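PDB 5X32: D-mannose isomerase from Marinomonas mediterranea, which catalyses the reversible isomerisation of D-mannose to D-fructose and, less efficiently, acts on D-lyxose, while leaving D-glucose untouched. Local coordinates for residues Gln252-Trp255 against Ala256-Leu260; Ala275-Leu278 against Phe279-Tyr283; Ala203-Ile206 against Cys207-Ala211. All coordinates share one frame; numbering follows the deposited sequence.

Interaction 1 (Gln252-Trp255 against Ala256-Leu260); sequences QTEW and AKLLL
From Q252 to L259 the backbone runs as regular alpha-helix, with A256, K257, L258 and L259 each donating its N-H to the carbonyl four residues earlier. The straightest of these bonds joins L259 N to W255 O, 2.8 Å long with an N-H...O angle of 173°. One turn on, the isobutyl group of L258 reaches back to the indole of W255. Its CD1 lies over one ring face, displaced toward the rim, 4.0 Å from W255 CE3. L258 CG stands anti to its own carbonyl carbon (chi1 -67°), which directs the branch back along the helix. Helix 249-265 belongs to the inner ring of the (alpha/alpha)6 barrel of this epimerase family, and M177 of helix 173-190 touches both W255 and L258. On another side of the helix, E254 and K257 lie alongside each other and point the same way, but E254 OE2 and K257 NZ stay 4.0 Å apart, beyond a salt bridge; the lysine forms one with E316 instead. The side chain of E254 comes within about 3 Å of a bound phosphate and is about 4 Å from the side chains of H251 and H380, the probable proton donors/acceptors.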
loop_
_atom_site.group_PDB
_atom_site.type_symbol
_atom_site.label_atom_id
_atom_site.label_comp_id
_atom_site.label_asym_id
_atom_site.label_seq_id
_atom_site.Cartn_x
_atom_site.Cartn_y
_atom_site.Cartn_z
ATOM N N GLN A 252 -7.345 2.041 8.917
ATOM C CA GLN A 252 -8.769 2.340 8.935
ATOM C C GLN A 252 -9.115 3.093 7.649
ATOM O O GLN A 252 -10.051 2.727 6.926
ATOM C CB GLN A 252 -9.148 3.184 10.165
ATOM C CG GLN A 252 -8.582 2.690 11.496
ATOM C CD GLN A 252 -8.788 1.201 11.705
ATOM O OE1 GLN A 252 -9.864 0.667 11.438
ATOM N NE2 GLN A 252 -7.741 0.516 12.165
ATOM N N THR A 253 -8.339 4.138 7.354
ATOM C CA THR A 253 -8.651 4.995 6.205
ATOM C C THR A 253 -8.322 4.281 4.906
ATOM O O THR A 253 -9.017 4.449 3.892
ATOM C CB THR A 253 -7.904 6.351 6.275
ATOM O OG1 THR A 253 -6.489 6.125 6.288
ATOM C CG2 THR A 253 -8.302 7.123 7.543
ATOM N N GLU A 254 -7.303 3.428 4.958
ATOM C CA GLU A 254 -6.927 2.640 3.790
ATOM C C GLU A 254 -8.090 1.711 3.466
ATOM O O GLU A 254 -8.543 1.633 2.324
ATOM C CB GLU A 254 -5.646 1.856 4.063
ATOM C CG GLU A 254 -5.278 0.824 3.021
ATOM C CD GLU A 254 -3.797 0.810 2.725
ATOM O OE1 GLU A 254 -2.994 0.680 3.682
ATOM O OE2 GLU A 254 -3.438 0.893 1.531
ATOM N N TRP A 255 -8.632 1.079 4.499
ATOM C CA TRP A 255 -9.819 0.261 4.311
ATOM C C TRP A 255 -11.021 1.042 3.781
ATOM O O TRP A 255 -11.705 0.564 2.891
ATOM C CB TRP A 255 -10.210 -0.427 5.605
ATOM C CG TRP A 255 -9.540 -1.735 5.806
ATOM C CD1 TRP A 255 -8.701 -2.081 6.818
ATOM C CD2 TRP A 255 -9.662 -2.890 4.968
ATOM N NE1 TRP A 255 -8.304 -3.384 6.671
ATOM C CE2 TRP A 255 -8.877 -3.902 5.541
ATOM C CE3 TRP A 255 -10.373 -3.170 3.797
ATOM C CZ2 TRP A 255 -8.769 -5.176 4.977
ATOM C CZ3 TRP A 255 -10.280 -4.443 3.242
ATOM C CH2 TRP A 255 -9.479 -5.427 3.829
ATOM N N ALA A 256 -11.291 2.223 4.324
ATOM C CA ALA A 256 -12.332 3.074 3.749
ATOM C C ALA A 256 -12.163 3.193 2.232
ATOM O O ALA A 256 -13.117 3.027 1.449
ATOM C CB ALA A 256 -12.305 4.452 4.399
ATOM N N LYS A 257 -10.932 3.464 1.819
ATOM C CA LYS A 257 -10.641 3.586 0.397
ATOM C C LYS A 257 -10.965 2.295 -0.356
ATOM O O LYS A 257 -11.622 2.319 -1.403
ATOM C CB LYS A 257 -9.178 3.954 0.163
ATOM C CG LYS A 257 -8.785 3.889 -1.316
ATOM C CD LYS A 257 -7.378 4.353 -1.529
ATOM C CE LYS A 257 -6.439 3.541 -0.665
ATOM N NZ LYS A 257 -5.843 2.362 -1.337
ATOM N N LEU A 258 -10.473 1.173 0.157
ATOM C CA LEU A 258 -10.730 -0.108 -0.492
ATOM C C LEU A 258 -12.246 -0.383 -0.607
ATOM O O LEU A 258 -12.724 -0.775 -1.666
ATOM C CB LEU A 258 -10.006 -1.229 0.264
ATOM C CG LEU A 258 -8.473 -1.087 0.134
ATOM C CD1 LEU A 258 -7.716 -2.029 1.058
ATOM C CD2 LEU A 258 -7.991 -1.283 -1.314
ATOM N N LEU A 259 -13.004 -0.130 0.452
ATOM C CA LEU A 259 -14.457 -0.303 0.414
ATOM C C LEU A 259 -15.102 0.544 -0.672
ATOM O O LEU A 259 -15.999 0.078 -1.356
ATOM C CB LEU A 259 -15.097 0.056 1.751
ATOM C CG LEU A 259 -14.626 -0.819 2.911
ATOM C CD1 LEU A 259 -15.369 -0.483 4.214
ATOM C CD2 LEU A 259 -14.669 -2.305 2.571
ATOM N N LEU A 260 -14.663 1.787 -0.835
ATOM C CA LEU A 260 -15.316 2.633 -1.835
ATOM C C LEU A 260 -14.927 2.170 -3.244
ATOM O O LEU A 260 -15.742 2.172 -4.186
ATOM C CB LEU A 260 -14.975 4.109 -1.591
ATOM C CG LEU A 260 -15.464 4.550 -0.205
ATOM C CD1 LEU A 260 -15.151 5.981 0.120
ATOM C CD2 LEU A 260 -16.948 4.319 -0.061
#

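Interaction 2 (Ala275-Leu278 against Phe279-Tyr283); sequences AKYL and FDLAY
Four successive alpha-helical hydrogen bonds tie A275-L278 to F279-Y283, from F279 N to A275 O through to A282 N to L278 O, which spans 2.9 Å. The turns belong to helix 271-286, in the outer layer of the (alpha/alpha)6 barrel, and its faces meet different neighbours. On one of them Y277 and L281, four residues apart, lie alongside each other and point the same way. The CD2 methyl of L281 does the touching, at the phenol end of the tyrosine: it comes obliquely to the ring, 3.4 Å from Y277 CZ. Y277 CG is anti to the backbone N (chi1 176°), which carries the ring along the helix toward L281, and its hydroxyl is held further out by a hydrogen bond with the carbonyl of S216. K276 and D280 form a second side-by-side pair, here with the aliphatic part of the lysine against the carboxylate. The charged ends do not meet, since K276 NZ stands 6.8 Å from D280 OD2. The acid finds its partner in helix 331-347, where OD1 is hydrogen-bonded to the hydroxyl of Y333. With an alanine at D280, the Y333 hydroxyl would probably lose its carboxylate partner, and the lysine chain would lose the neighbour along its flank. F279 leads away from the preceding turn and packs its ring against A320, A321 and L324 of helix 311-328, an apolar seam between the two helices. Within the K276-D280 pair, the closest approach of the two side chains is K276 CG to D280 OD2, at 4.0 Å.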
loop_
_atom_site.group_PDB
_atom_site.type_symbol
_atom_site.label_atom_id
_atom_site.label_comp_id
_atom_site.label_asym_id
_atom_site.label_seq_id
_atom_site.Cartn_x
_atom_site.Cartn_y
_atom_site.Cartn_z
ATOM N N ALA A 275 -17.128 2.667 5.364
ATOM C CA ALA A 275 -16.058 3.591 4.979
ATOM C C ALA A 275 -16.200 4.917 5.739
ATOM O O ALA A 275 -15.228 5.476 6.285
ATOM C CB ALA A 275 -16.064 3.831 3.454
ATOM N N LYS A 276 -17.433 5.406 5.761
ATOM C CA LYS A 276 -17.751 6.663 6.390
ATOM C C LYS A 276 -17.411 6.568 7.882
ATOM O O LYS A 276 -16.745 7.442 8.453
ATOM C CB LYS A 276 -19.227 6.985 6.152
ATOM C CG LYS A 276 -19.505 8.444 6.101
ATOM C CD LYS A 276 -20.975 8.858 6.175
ATOM C CE LYS A 276 -21.804 8.507 4.951
ATOM N NZ LYS A 276 -23.065 9.347 4.991
ATOM N N TYR A 277 -17.773 5.442 8.482
ATOM C CA TYR A 277 -17.587 5.245 9.923
ATOM C C TYR A 277 -16.107 5.166 10.329
ATOM O O TYR A 277 -15.650 5.926 11.200
ATOM C CB TYR A 277 -18.321 3.973 10.361
ATOM C CG TYR A 277 -18.130 3.612 11.811
ATOM C CD1 TYR A 277 -17.234 2.611 12.200
ATOM C CD2 TYR A 277 -18.856 4.259 12.797
ATOM C CE1 TYR A 277 -17.066 2.276 13.542
ATOM C CE2 TYR A 277 -18.702 3.936 14.133
ATOM C CZ TYR A 277 -17.814 2.948 14.504
ATOM O OH TYR A 277 -17.687 2.661 15.845
ATOM N N LEU A 278 -15.369 4.268 9.663
ATOM C CA LEU A 278 -13.936 4.081 9.878
ATOM C C LEU A 278 -13.186 5.377 9.669
ATOM O O LEU A 278 -12.364 5.755 10.503
ATOM C CB LEU A 278 -13.373 3.003 8.955
ATOM C CG LEU A 278 -13.825 1.585 9.294
ATOM C CD1 LEU A 278 -13.336 0.601 8.250
ATOM C CD2 LEU A 278 -13.306 1.202 10.672
ATOM N N PHE A 279 -13.455 6.070 8.570
ATOM C CA PHE A 279 -12.721 7.303 8.348
ATOM C C PHE A 279 -13.026 8.337 9.433
ATOM O O PHE A 279 -12.094 8.908 9.999
ATOM C CB PHE A 279 -13.036 7.904 6.982
ATOM C CG PHE A 279 -12.212 9.115 6.658
ATOM C CD1 PHE A 279 -11.052 8.998 5.901
ATOM C CD2 PHE A 279 -12.598 10.377 7.104
ATOM C CE1 PHE A 279 -10.283 10.122 5.602
ATOM C CE2 PHE A 279 -11.833 11.493 6.826
ATOM C CZ PHE A 279 -10.675 11.369 6.070
ATOM N N ASP A 280 -14.308 8.562 9.734
ATOM C CA ASP A 280 -14.671 9.596 10.709
ATOM C C ASP A 280 -13.995 9.318 12.038
ATOM O O ASP A 280 -13.368 10.205 12.631
ATOM C CB ASP A 280 -16.185 9.669 10.915
ATOM C CG ASP A 280 -16.915 10.190 9.687
ATOM O OD1 ASP A 280 -16.256 10.843 8.837
ATOM O OD2 ASP A 280 -18.149 9.969 9.592
ATOM N N LEU A 281 -14.115 8.072 12.480
ATOM C CA LEU A 281 -13.535 7.640 13.743
ATOM C C LEU A 281 -12.004 7.775 13.756
ATOM O O LEU A 281 -11.435 8.341 14.706
ATOM C CB LEU A 281 -13.959 6.202 14.039
ATOM C CG LEU A 281 -14.239 5.878 15.503
ATOM C CD1 LEU A 281 -14.999 7.005 16.167
ATOM C CD2 LEU A 281 -15.029 4.607 15.582
ATOM N N ALA A 282 -11.342 7.237 12.727
ATOM C CA ALA A 282 -9.876 7.278 12.655
ATOM C C ALA A 282 -9.372 8.709 12.633
ATOM O O ALA A 282 -8.585 9.113 13.488
ATOM C CB ALA A 282 -9.360 6.536 11.422
ATOM N N TYR A 283 -9.881 9.497 11.694
ATOM C CA TYR A 283 -9.422 10.864 11.555
ATOM C C TYR A 283 -9.651 11.625 12.856
ATOM O O TYR A 283 -8.737 12.289 13.361
ATOM C CB TYR A 283 -10.120 11.565 10.383
ATOM C CG TYR A 283 -9.617 12.984 10.125
ATOM C CD1 TYR A 283 -10.079 14.066 10.889
ATOM C CD2 TYR A 283 -8.685 13.244 9.125
ATOM C CE1 TYR A 283 -9.627 15.354 10.659
ATOM C CE2 TYR A 283 -8.226 14.528 8.881
ATOM C CZ TYR A 283 -8.698 15.583 9.649
ATOM O OH TYR A 283 -8.244 16.864 9.421
#

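Interaction 3 (Ala203-Ile206 against Cys207-Ala211); sequences AKNI and CQKQA
The flat groups of this turn are amides, and the one at N205 is met across the contact at its oxygen, where the CE methylene of K209 lies 3.3 Å from N205 OD1. The two side chains run alongside each other and point the same way. K209 CG is anti to the backbone N (chi1 179°), and the chain then bends near its end, which lays CE against the amide oxygen. K209 NZ bonds to the carbonyl of H153; the nitrogen of the N205 amide has a weak hydrogen bond to the carbonyl of G154. The Q210 amide turns away from the preceding turn, its NE2 bonded to the carbonyl of W227, while its aliphatic stem crosses I206, with Q210 CG 4.1 Å from I206 CD1. Behind these contacts the helix changes its winding. C207 N still bonds to A203 O in the ordinary alpha-helical way, but K204 O then takes two donors. Q208 N, 2.8 Å from K204 O, stands above the carbonyl plane, and K209 N, a residue further on, lies in that plane at 3.3 Å. The wider step is repeated by Q210 N to N205 O at 2.8 Å and, weakly, by A211 N to I206 O: a pi-type turn near the end of helix 193-212, in the outer layer of the (alpha/alpha)6 barrel. N205, I206 and Q210 also touch L155 of strand 155-160, so this turn joins the helix to the antiparallel sheet beside it.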
loop_
_atom_site.group_PDB
_atom_site.type_symbol
_atom_site.label_atom_id
_atom_site.label_comp_id
_atom_site.label_asym_id
_atom_site.label_seq_id
_atom_site.Cartn_x
_atom_site.Cartn_y
_atom_site.Cartn_z
ATOM N N ALA A 203 -12.702 -8.230 2.117
ATOM C CA ALA A 203 -13.266 -6.970 2.583
ATOM C C ALA A 203 -14.303 -7.231 3.654
ATOM O O ALA A 203 -14.218 -6.653 4.734
ATOM C CB ALA A 203 -13.883 -6.184 1.427
ATOM N N LYS A 204 -15.252 -8.130 3.371
ATOM C CA LYS A 204 -16.312 -8.444 4.331
ATOM C C LYS A 204 -15.736 -8.990 5.631
ATOM O O LYS A 204 -16.158 -8.593 6.731
ATOM C CB LYS A 204 -17.314 -9.450 3.760
ATOM C CG LYS A 204 -18.400 -9.851 4.772
ATOM C CD LYS A 204 -19.753 -10.097 4.132
ATOM C CE LYS A 204 -20.535 -8.802 4.001
ATOM N NZ LYS A 204 -21.665 -8.848 3.041
ATOM N N ASN A 205 -14.827 -9.955 5.496
ATOM C CA ASN A 205 -14.270 -10.640 6.654
ATOM C C ASN A 205 -13.432 -9.793 7.591
ATOM O O ASN A 205 -13.427 -10.018 8.812
ATOM C CB ASN A 205 -13.472 -11.840 6.192
ATOM C CG ASN A 205 -14.364 -13.003 5.926
ATOM O OD1 ASN A 205 -15.288 -13.237 6.705
ATOM N ND2 ASN A 205 -14.127 -13.734 4.834
ATOM N N ILE A 206 -12.757 -8.797 7.033
ATOM C CA ILE A 206 -11.902 -7.951 7.842
ATOM C C ILE A 206 -12.738 -6.787 8.370
ATOM O O ILE A 206 -12.768 -6.517 9.580
ATOM C CB ILE A 206 -10.684 -7.443 7.038
ATOM C CG1 ILE A 206 -9.783 -8.614 6.657
ATOM C CG2 ILE A 206 -9.902 -6.434 7.847
ATOM C CD1 ILE A 206 -9.134 -9.255 7.847
ATOM N N CYS A 207 -13.440 -6.120 7.460
ATOM C CA CYS A 207 -14.199 -4.937 7.820
ATOM C C CYS A 207 -15.514 -5.202 8.547
ATOM O O CYS A 207 -16.007 -4.320 9.232
ATOM C CB CYS A 207 -14.492 -4.120 6.566
ATOM S SG CYS A 207 -13.026 -3.361 5.903
ATOM N N GLN A 208 -16.088 -6.396 8.416
ATOM C CA GLN A 208 -17.257 -6.706 9.227
ATOM C C GLN A 208 -16.930 -7.677 10.345
ATOM O O GLN A 208 -16.945 -7.291 11.517
ATOM C CB GLN A 208 -18.388 -7.240 8.365
ATOM C CG GLN A 208 -19.099 -6.098 7.736
ATOM C CD GLN A 208 -20.409 -6.458 7.085
ATOM O OE1 GLN A 208 -20.546 -7.518 6.503
ATOM N NE2 GLN A 208 -21.390 -5.551 7.180
ATOM N N LYS A 209 -16.580 -8.912 9.982
ATOM C CA LYS A 209 -16.416 -9.946 10.994
ATOM C C LYS A 209 -15.288 -9.615 11.950
ATOM O O LYS A 209 -15.528 -9.446 13.144
ATOM C CB LYS A 209 -16.143 -11.305 10.388
ATOM C CG LYS A 209 -15.942 -12.347 11.482
ATOM C CD LYS A 209 -15.949 -13.758 10.927
ATOM C CE LYS A 209 -14.854 -13.979 9.871
ATOM N NZ LYS A 209 -14.244 -15.333 9.978
ATOM N N GLN A 210 -14.063 -9.515 11.441
ATOM C CA GLN A 210 -12.931 -9.249 12.327
ATOM C C GLN A 210 -13.034 -7.909 13.047
ATOM O O GLN A 210 -12.552 -7.777 14.171
ATOM C CB GLN A 210 -11.610 -9.330 11.563
ATOM C CG GLN A 210 -11.330 -10.718 11.041
ATOM C CD GLN A 210 -11.491 -11.765 12.121
ATOM O OE1 GLN A 210 -12.267 -12.696 11.970
ATOM N NE2 GLN A 210 -10.746 -11.627 13.210
ATOM N N ALA A 211 -13.652 -6.922 12.407
ATOM C CA ALA A 211 -13.847 -5.619 13.039
ATOM C C ALA A 211 -14.766 -5.685 14.261
ATOM O O ALA A 211 -14.477 -5.066 15.288
ATOM C CB ALA A 211 -14.390 -4.626 12.029
#

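Along the chain, interaction 3 comes first on helix 193-212, then interaction 1 on helix 249-265 and interaction 2 on the next helix, 271-286. Interaction 1 sits between the others, its centre about 9 Å from that of interaction 2 and about 12 Å from that of interaction 3. Q252 packs on L278 and A282, and L260 on A275; on the other flank W255 lies against I206 and C207. Interactions 2 and 3 do not touch, their nearest atoms being about 5 Å apart. The helix bearing H251 is thus backed by two outer helices of the same barrel, while E254 points into the probable catalytic pocket.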